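Local coordinates for protein tyrosine--tRNA ligase (Aeropyrum pernix, PDB 2CYA) that probably catalyses the ATP-dependent attachment of tyrosine to its cognate tRNA, forming tyrosyl-adenylate first and then passing the tyrosyl group to the acceptor end, at residues A[10-15]-A[63-68]; A[40-45]-A[93-98]; A[74-79]-A[116-121]. All coordinates share one frame; numbering follows the deposited sequence.

Interaction 1: A[10-15]-A[63-68]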
loop_
_atom_site.group_PDB
_atom_site.type_symbol
_atom_site.label_atom_id
_atom_site.label_comp_id
_atom_site.label_asym_id
_atom_site.label_seq_id
_atom_site.Cartn_x
_atom_site.Cartn_y
_atom_site.Cartn_z
ATOM N N PHE A 10 7.640 36.098 0.765
ATOM C CA PHE A 10 7.240 35.463 2.000
ATOM C C PHE A 10 5.885 35.951 2.505
ATOM O O PHE A 10 5.002 35.131 2.781
ATOM C CB PHE A 10 8.283 35.669 3.093
ATOM C CG PHE A 10 7.897 35.052 4.415
ATOM C CD1 PHE A 10 8.154 33.715 4.677
ATOM C CD2 PHE A 10 7.238 35.805 5.382
ATOM C CE1 PHE A 10 7.761 33.129 5.884
ATOM C CE2 PHE A 10 6.837 35.238 6.589
ATOM C CZ PHE A 10 7.099 33.894 6.843
ATOM N N ASN A 11 5.705 37.271 2.628
ATOM C CA ASN A 11 4.422 37.792 3.132
ATOM C C ASN A 11 3.267 37.421 2.214
ATOM O O ASN A 11 2.141 37.255 2.663
ATOM C CB ASN A 11 4.454 39.309 3.299
ATOM C CG ASN A 11 5.402 39.759 4.391
ATOM O OD1 ASN A 11 5.464 39.165 5.468
ATOM N ND2 ASN A 11 6.132 40.831 4.122
ATOM N N ARG A 12 3.550 37.309 0.930
ATOM C CA ARG A 12 2.531 36.941 -0.034
ATOM C C ARG A 12 2.121 35.477 0.198
ATOM O O ARG A 12 0.945 35.137 0.129
ATOM C CB ARG A 12 3.074 37.119 -1.449
ATOM C CG ARG A 12 2.391 36.251 -2.495
ATOM C CD ARG A 12 1.882 37.092 -3.634
ATOM N NE ARG A 12 0.842 38.006 -3.164
ATOM C CZ ARG A 12 0.442 39.085 -3.829
ATOM N NH1 ARG A 12 0.999 39.389 -4.996
ATOM N NH2 ARG A 12 -0.519 39.856 -3.330
ATOM N N ILE A 13 3.105 34.625 0.465
ATOM C CA ILE A 13 2.854 33.212 0.724
ATOM C C ILE A 13 2.247 33.019 2.112
ATOM O O ILE A 13 1.316 32.229 2.284
ATOM C CB ILE A 13 4.173 32.384 0.628
ATOM C CG1 ILE A 13 4.627 32.314 -0.822
ATOM C CG2 ILE A 13 3.974 30.998 1.198
ATOM C CD1 ILE A 13 6.009 31.742 -0.997
ATOM N N ALA A 14 2.752 33.750 3.101
ATOM C CA ALA A 14 2.258 33.609 4.465
ATOM C C ALA A 14 0.893 34.219 4.745
ATOM O O ALA A 14 0.185 33.761 5.642
ATOM C CB ALA A 14 3.270 34.184 5.448
ATOM N N ARG A 15 0.527 35.244 3.986
ATOM C CA ARG A 15 -0.741 35.944 4.189
ATOM C C ARG A 15 -1.952 35.026 4.393
ATOM O O ARG A 15 -2.269 34.190 3.552
ATOM C CB ARG A 15 -0.986 36.926 3.020
ATOM C CG ARG A 15 -1.939 36.440 1.935
ATOM C CD ARG A 15 -1.559 36.920 0.527
ATOM N NE ARG A 15 -1.698 38.355 0.349
ATOM C CZ ARG A 15 -2.202 38.928 -0.742
ATOM N NH1 ARG A 15 -2.622 38.182 -1.761
ATOM N NH2 ARG A 15 -2.285 40.252 -0.815
ATOM N N VAL A 63 1.625 30.846 -6.682
ATOM C CA VAL A 63 1.988 31.008 -8.089
ATOM C C VAL A 63 2.576 32.405 -8.356
ATOM O O VAL A 63 3.563 32.538 -9.075
ATOM C CB VAL A 63 0.757 30.823 -9.014
ATOM C CG1 VAL A 63 1.084 31.300 -10.440
ATOM C CG2 VAL A 63 0.335 29.359 -9.031
ATOM N N GLU A 64 1.970 33.442 -7.784
ATOM C CA GLU A 64 2.457 34.808 -8.007
ATOM C C GLU A 64 3.750 35.040 -7.245
ATOM O O GLU A 64 4.471 35.995 -7.515
ATOM C CB GLU A 64 1.388 35.848 -7.607
ATOM C CG GLU A 64 0.064 35.680 -8.378
ATOM C CD GLU A 64 -1.010 36.713 -8.020
ATOM O OE1 GLU A 64 -1.064 37.190 -6.858
ATOM O OE2 GLU A 64 -1.823 37.028 -8.913
ATOM N N ALA A 65 4.053 34.153 -6.307
ATOM C CA ALA A 65 5.284 34.266 -5.534
ATOM C C ALA A 65 6.418 33.464 -6.190
ATOM O O ALA A 65 7.484 33.270 -5.601
ATOM C CB ALA A 65 5.043 33.799 -4.105
ATOM N N GLY A 66 6.193 33.004 -7.418
ATOM C CA GLY A 66 7.235 32.267 -8.106
ATOM C C GLY A 66 7.325 30.753 -7.904
ATOM O O GLY A 66 8.208 30.127 -8.485
ATOM N N VAL A 67 6.435 30.154 -7.112
ATOM C CA VAL A 67 6.463 28.695 -6.891
ATOM C C VAL A 67 5.894 27.910 -8.085
ATOM O O VAL A 67 4.831 28.251 -8.582
ATOM C CB VAL A 67 5.644 28.313 -5.634
ATOM C CG1 VAL A 67 5.647 26.789 -5.449
ATOM C CG2 VAL A 67 6.227 29.018 -4.383
ATOM N N ASP A 68 6.594 26.880 -8.566
ATOM C CA ASP A 68 6.067 26.063 -9.671
ATOM C C ASP A 68 5.048 25.149 -8.988
ATOM O O ASP A 68 5.404 24.241 -8.221
ATOM C CB ASP A 68 7.173 25.242 -10.347
ATOM C CG ASP A 68 8.005 26.072 -11.341
ATOM O OD1 ASP A 68 7.414 26.747 -12.231
ATOM O OD2 ASP A 68 9.252 26.043 -11.246
#

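Interaction 2: A[40-45]-A[93-98]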
loop_
_atom_site.group_PDB
_atom_site.type_symbol
_atom_site.label_atom_id
_atom_site.label_comp_id
_atom_site.label_asym_id
_atom_site.label_seq_id
_atom_site.Cartn_x
_atom_site.Cartn_y
_atom_site.Cartn_z
ATOM N N ILE A 40 -0.908 21.202 -3.810
ATOM C CA ILE A 40 -1.973 21.020 -2.839
ATOM C C ILE A 40 -2.644 19.757 -3.388
ATOM O O ILE A 40 -2.745 19.565 -4.618
ATOM C CB ILE A 40 -3.032 22.154 -2.741
ATOM C CG1 ILE A 40 -3.997 21.795 -1.597
ATOM C CG2 ILE A 40 -3.773 22.348 -4.052
ATOM C CD1 ILE A 40 -5.114 22.845 -1.279
ATOM N N GLY A 41 -3.018 18.867 -2.481
ATOM C CA GLY A 41 -3.689 17.651 -2.870
ATOM C C GLY A 41 -5.027 17.722 -2.172
ATOM O O GLY A 41 -5.094 18.027 -0.975
ATOM N N TYR A 42 -6.094 17.441 -2.894
ATOM C CA TYR A 42 -7.411 17.496 -2.290
ATOM C C TYR A 42 -8.277 16.385 -2.850
ATOM O O TYR A 42 -8.092 15.961 -3.991
ATOM C CB TYR A 42 -8.058 18.852 -2.593
ATOM C CG TYR A 42 -8.651 18.923 -3.976
ATOM C CD1 TYR A 42 -10.007 18.674 -4.182
ATOM C CD2 TYR A 42 -7.839 19.156 -5.100
ATOM C CE1 TYR A 42 -10.551 18.649 -5.482
ATOM C CE2 TYR A 42 -8.373 19.135 -6.401
ATOM C CZ TYR A 42 -9.728 18.881 -6.576
ATOM O OH TYR A 42 -10.274 18.869 -7.846
ATOM N N GLU A 43 -9.235 15.932 -2.050
ATOM C CA GLU A 43 -10.155 14.893 -2.483
ATOM C C GLU A 43 -11.329 15.532 -3.232
ATOM O O GLU A 43 -12.017 16.397 -2.683
ATOM C CB GLU A 43 -10.721 14.123 -1.273
ATOM C CG GLU A 43 -9.742 13.223 -0.514
ATOM C CD GLU A 43 -10.373 12.618 0.743
ATOM O OE1 GLU A 43 -11.567 12.255 0.720
ATOM O OE2 GLU A 43 -9.679 12.501 1.767
ATOM N N PRO A 44 -11.553 15.146 -4.503
ATOM C CA PRO A 44 -12.688 15.734 -5.227
ATOM C C PRO A 44 -13.864 14.913 -4.697
ATOM O O PRO A 44 -14.262 13.891 -5.280
ATOM C CB PRO A 44 -12.372 15.429 -6.696
ATOM C CG PRO A 44 -10.849 15.187 -6.712
ATOM C CD PRO A 44 -10.644 14.428 -5.421
ATOM N N SER A 45 -14.398 15.353 -3.567
ATOM C CA SER A 45 -15.444 14.628 -2.876
ATOM C C SER A 45 -16.874 15.125 -3.013
ATOM O O SER A 45 -17.760 14.631 -2.307
ATOM C CB SER A 45 -15.088 14.581 -1.398
ATOM O OG SER A 45 -14.958 15.906 -0.913
ATOM N N ALA A 93 -15.550 13.997 -12.137
ATOM C CA ALA A 93 -16.442 15.082 -12.500
ATOM C C ALA A 93 -16.316 16.208 -11.492
ATOM O O ALA A 93 -16.328 17.368 -11.870
ATOM C CB ALA A 93 -17.873 14.586 -12.559
ATOM N N ALA A 94 -16.186 15.866 -10.212
ATOM C CA ALA A 94 -16.041 16.883 -9.181
ATOM C C ALA A 94 -14.737 17.660 -9.409
ATOM O O ALA A 94 -14.679 18.862 -9.154
ATOM C CB ALA A 94 -16.058 16.241 -7.769
ATOM N N ALA A 95 -13.707 16.975 -9.910
ATOM C CA ALA A 95 -12.408 17.607 -10.193
ATOM C C ALA A 95 -12.489 18.558 -11.395
ATOM O O ALA A 95 -11.841 19.616 -11.408
ATOM C CB ALA A 95 -11.335 16.534 -10.444
ATOM N N ARG A 96 -13.265 18.194 -12.415
ATOM C CA ARG A 96 -13.399 19.080 -13.576
ATOM C C ARG A 96 -14.096 20.372 -13.128
ATOM O O ARG A 96 -13.783 21.454 -13.599
ATOM C CB ARG A 96 -14.222 18.431 -14.684
ATOM C CG ARG A 96 -13.591 17.199 -15.288
ATOM C CD ARG A 96 -14.194 16.945 -16.670
ATOM N NE ARG A 96 -15.609 16.593 -16.597
ATOM C CZ ARG A 96 -16.065 15.395 -16.241
ATOM N NH1 ARG A 96 -15.213 14.417 -15.925
ATOM N NH2 ARG A 96 -17.377 15.178 -16.194
ATOM N N ILE A 97 -15.034 20.252 -12.202
ATOM C CA ILE A 97 -15.733 21.423 -11.702
ATOM C C ILE A 97 -14.771 22.304 -10.894
ATOM O O ILE A 97 -14.770 23.527 -11.031
ATOM C CB ILE A 97 -16.943 21.001 -10.854
ATOM C CG1 ILE A 97 -17.976 20.330 -11.770
ATOM C CG2 ILE A 97 -17.576 22.218 -10.175
ATOM C CD1 ILE A 97 -19.201 19.784 -11.050
ATOM N N VAL A 98 -13.942 21.687 -10.064
ATOM C CA VAL A 98 -12.971 22.435 -9.284
ATOM C C VAL A 98 -12.063 23.251 -10.215
ATOM O O VAL A 98 -11.773 24.412 -9.923
ATOM C CB VAL A 98 -12.138 21.470 -8.382
ATOM C CG1 VAL A 98 -10.856 22.153 -7.869
ATOM C CG2 VAL A 98 -13.021 21.014 -7.192
HETATM O O HOH W 1 -9.380 19.912 -10.104
#

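Interaction 3: A[74-79]-A[116-121]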
loop_
_atom_site.group_PDB
_atom_site.type_symbol
_atom_site.label_atom_id
_atom_site.label_comp_id
_atom_site.label_asym_id
_atom_site.label_seq_id
_atom_site.Cartn_x
_atom_site.Cartn_y
_atom_site.Cartn_z
ATOM N N ALA A 74 -6.624 14.208 -5.967
ATOM C CA ALA A 74 -6.426 12.970 -5.205
ATOM C C ALA A 74 -7.608 12.021 -5.294
ATOM O O ALA A 74 -8.258 11.726 -4.285
ATOM C CB ALA A 74 -6.142 13.312 -3.757
ATOM N N THR A 75 -7.863 11.536 -6.505
ATOM C CA THR A 75 -8.997 10.666 -6.753
ATOM C C THR A 75 -8.944 9.336 -6.021
ATOM O O THR A 75 -9.969 8.876 -5.519
ATOM C CB THR A 75 -9.175 10.400 -8.260
ATOM O OG1 THR A 75 -8.032 9.702 -8.762
ATOM C CG2 THR A 75 -9.344 11.736 -9.024
ATOM N N TRP A 76 -7.764 8.724 -5.944
ATOM C CA TRP A 76 -7.643 7.448 -5.250
ATOM C C TRP A 76 -7.872 7.638 -3.748
ATOM O O TRP A 76 -8.444 6.781 -3.076
ATOM C CB TRP A 76 -6.270 6.811 -5.540
ATOM C CG TRP A 76 -6.228 6.165 -6.901
ATOM C CD1 TRP A 76 -6.750 6.661 -8.063
ATOM C CD2 TRP A 76 -5.642 4.898 -7.236
ATOM N NE1 TRP A 76 -6.525 5.784 -9.101
ATOM C CE2 TRP A 76 -5.851 4.692 -8.618
ATOM C CE3 TRP A 76 -4.963 3.917 -6.501
ATOM C CZ2 TRP A 76 -5.408 3.543 -9.279
ATOM C CZ3 TRP A 76 -4.517 2.770 -7.162
ATOM C CH2 TRP A 76 -4.742 2.597 -8.534
ATOM N N HIS A 77 -7.451 8.779 -3.227
ATOM C CA HIS A 77 -7.641 9.063 -1.816
ATOM C C HIS A 77 -9.138 9.198 -1.541
ATOM O O HIS A 77 -9.626 8.718 -0.526
ATOM C CB HIS A 77 -6.929 10.366 -1.439
ATOM C CG HIS A 77 -5.457 10.343 -1.701
ATOM N ND1 HIS A 77 -4.527 10.159 -0.701
ATOM C CD2 HIS A 77 -4.754 10.473 -2.854
ATOM C CE1 HIS A 77 -3.315 10.181 -1.222
ATOM N NE2 HIS A 77 -3.422 10.371 -2.526
ATOM N N ALA A 78 -9.860 9.866 -2.445
ATOM C CA ALA A 78 -11.305 10.069 -2.279
ATOM C C ALA A 78 -11.980 8.701 -2.302
ATOM O O ALA A 78 -12.924 8.428 -1.541
ATOM C CB ALA A 78 -11.856 10.944 -3.413
ATOM N N TYR A 79 -11.495 7.842 -3.186
ATOM C CA TYR A 79 -12.057 6.499 -3.266
ATOM C C TYR A 79 -11.837 5.808 -1.924
ATOM O O TYR A 79 -12.746 5.212 -1.369
ATOM C CB TYR A 79 -11.380 5.689 -4.361
ATOM C CG TYR A 79 -11.907 4.269 -4.469
ATOM C CD1 TYR A 79 -13.128 3.996 -5.085
ATOM C CD2 TYR A 79 -11.174 3.200 -3.968
ATOM C CE1 TYR A 79 -13.597 2.687 -5.202
ATOM C CE2 TYR A 79 -11.634 1.889 -4.084
ATOM C CZ TYR A 79 -12.840 1.639 -4.702
ATOM O OH TYR A 79 -13.267 0.334 -4.847
ATOM N N ASP A 116 -3.984 14.121 -12.127
ATOM C CA ASP A 116 -4.939 13.140 -11.592
ATOM C C ASP A 116 -4.083 12.071 -10.883
ATOM O O ASP A 116 -3.070 11.633 -11.418
ATOM C CB ASP A 116 -5.731 12.487 -12.741
ATOM C CG ASP A 116 -6.808 11.528 -12.245
ATOM O OD1 ASP A 116 -6.491 10.609 -11.454
ATOM O OD2 ASP A 116 -7.976 11.694 -12.641
ATOM N N ALA A 117 -4.466 11.664 -9.678
ATOM C CA ALA A 117 -3.698 10.650 -8.950
ATOM C C ALA A 117 -3.413 9.406 -9.816
ATOM O O ALA A 117 -2.445 8.682 -9.581
ATOM C CB ALA A 117 -4.453 10.245 -7.694
ATOM N N GLU A 118 -4.259 9.165 -10.813
ATOM C CA GLU A 118 -4.087 8.014 -11.693
ATOM C C GLU A 118 -2.729 7.999 -12.383
ATOM O O GLU A 118 -2.179 6.927 -12.647
ATOM C CB GLU A 118 -5.177 7.989 -12.767
ATOM C CG GLU A 118 -5.284 6.660 -13.476
ATOM C CD GLU A 118 -6.613 5.977 -13.222
ATOM O OE1 GLU A 118 -7.083 5.944 -12.054
ATOM O OE2 GLU A 118 -7.188 5.465 -14.203
ATOM N N GLU A 119 -2.192 9.175 -12.685
ATOM C CA GLU A 119 -0.896 9.258 -13.339
ATOM C C GLU A 119 0.183 8.769 -12.387
ATOM O O GLU A 119 1.155 8.162 -12.809
ATOM C CB GLU A 119 -0.582 10.694 -13.780
ATOM C CG GLU A 119 -1.681 11.340 -14.610
ATOM C CD GLU A 119 -1.353 12.778 -15.018
ATOM O OE1 GLU A 119 -2.313 13.560 -15.237
ATOM O OE2 GLU A 119 -0.144 13.115 -15.122
ATOM N N LEU A 120 0.024 9.037 -11.098
ATOM C CA LEU A 120 1.014 8.568 -10.143
ATOM C C LEU A 120 0.827 7.061 -9.925
ATOM O O LEU A 120 1.798 6.309 -9.860
ATOM C CB LEU A 120 0.861 9.316 -8.812
ATOM C CG LEU A 120 1.642 10.634 -8.640
ATOM C CD1 LEU A 120 1.368 11.584 -9.799
ATOM C CD2 LEU A 120 1.249 11.272 -7.330
ATOM N N ALA A 121 -0.428 6.635 -9.834
ATOM C CA ALA A 121 -0.773 5.242 -9.603
ATOM C C ALA A 121 -0.234 4.289 -10.665
ATOM O O ALA A 121 -0.022 3.109 -10.379
ATOM C CB ALA A 121 -2.309 5.087 -9.494
HETATM O O HOH W 2 -8.648 8.940 -11.736
#

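Interaction 1: A[10-15]-A[63-68]
A Schellman motif closes helix 51-64 just where the chain turns into strand 68-73 of the Rossmann-fold catalytic domain, and on this turn A65 meets R12 and I13 of the N-terminal helix 5-14. The motif is made by two backbone bonds, from G66 N to the carbonyl of V63 and from V67 N to the carbonyl of L62. G66 stands at positive phi (88°), where a side chain would collide with the carbonyl oxygen of A65, which is why glycine suits the place. The apolar part of the contact centres on the methyl of A65. I13 lays CG1 against it, with A65 CB and I13 CG1 3.6 Å apart, and I13 CD1 touches the same methyl at 3.9 Å from A65 CB. CG1 of I13 lies anti to its carbonyl carbon (chi1 -70°), the branch that runs toward the turn, and its CD1 goes on to a looser contact with V67 CG2 at 4.4 Å. A residue as small as alanine lets the isoleucine and the aliphatic stem of R12 come in together, R12 CG lying 4.0 Å from A65 CB. L26 of helix 23-32 also packs on I13. Toward the solvent the contact becomes ionic. The chain of R12 bends at chi2 and chi3, while E64, extended beyond CG, crosses it obliquely. R15 lies close by, its guanidinium held by salt bridges to D61 and D288; these acids probably offset the repulsion between the two arginines. In the salt bridge of R12 with E64 no N-H points at the acid: E64 OE1 sits over one face of the guanidinium, offset toward its rim, 3.5 Å from R12 NH1.

Interaction 2: A[40-45]-A[93-98]
The phenol end of Y42, at the C-terminal end of strand 37-42, meets V98 of helix 88-104 tip to tip. Y42 CG lies between the backbone N and the carbonyl carbon (chi1 80°), and from there the ring extends to the helix. Y42 OH lies only 3.2 Å from V98 CB, and both methyls of the valine flank the same end: V98 CG1 is 3.7 Å from Y42 CZ, and V98 CG2 is 3.8 Å from Y42 CE1. Earlier on the helix, A95 brings its CA to 3.4 Å from Y42 OH. The hydroxyl itself is satisfied by a water, which accepts from Y42 OH at 2.6 Å and donates to A95 O at 2.8 Å. Next to it, P44 rests its ring on two alanines, with P44 CB 3.9 Å from A94 CB and P44 CG 4.0 Å from A95 CB. P44 is the centre of an inverse gamma turn just after the strand, which brings the proline ring against the helix.

In the second shell, W55 of helix 51-64 meets the ring of Y42, and W52, inferred to bind ATP, packs on V98. I358 of helix 349-360 also packs on A94. The contact thus joins a central strand of the Rossmann fold to a flanking helix beside the probable nucleotide pocket; a sulfate ion, probably from the crystallisation liquor, is bound close to Y42. Small alanines and a rigid proline permit close approach, while the water lets a polar phenol end among hydrocarbon groups with its proton still bonded.

Interaction 3: A[74-79]-A[116-121]
The short helices 75-79 and 117-121 run nearly perpendicular, their axes 95° apart in direction and 9.9 Å apart at closest approach, and their backbones come nearest at A74 and A117. The indole of W76 carries much of the contact, reaching E118 and A121. Its NE1 donates an almost straight bond (169°) to E118 OE1 at 3.0 Å; the oxygen lies in the ring plane and is met on its anti side, the carboxylate standing at 89° to the indole. In E118 the bend at chi2 turns CD, and with it the carboxylate, toward the indole. Over one face of the same ring sits the methyl of A121, a CH-pi contact with A121 CB 3.6 Å from the centroid of the six-membered ring of W76. Alanine suits this place, since its single side-chain carbon lies close over the flat ring. These helices begin at the C-terminal ends of two neighbouring parallel strands of the Rossmann fold, 68-73 and 113-116. D116 is the N-cap of the second helix: its CG is anti to the backbone N, and OD1 accepts from E118 N at 2.7 Å. A water that donates to D116 OD1, and weakly to E118 OE1, also bonds to T75 OG1. An alanine in place of W76 would probably leave E118 OE1 without its indole donor and open a gap over the A121 methyl. From the second subunit of the homodimer, I131 packs on W76 and K124 on E118.

In the fold
All three contacts lie at strand ends in the parallel part of the Rossmann-fold sheet, among strands 37-42, 68-73 and 113-116. Interaction 1 is where strand 68-73 begins, interactions 2 and 3 where these strands finish. The centres of interactions 2 and 3 are about 10 Å apart, and Y42 O and A74 N, 3.0 Å apart, probably form a hydrogen bond. The centre of interaction 1 is about 22 Å from that of interaction 2 and about 26 Å from that of interaction 3. Along the chain, interaction 2 crosses both others, and interaction 1 closes before interaction 3 opens. Interaction 2 lies by a residue inferred to bind ATP, interaction 3 by residues predicted to bind tyrosine and beside the second subunit.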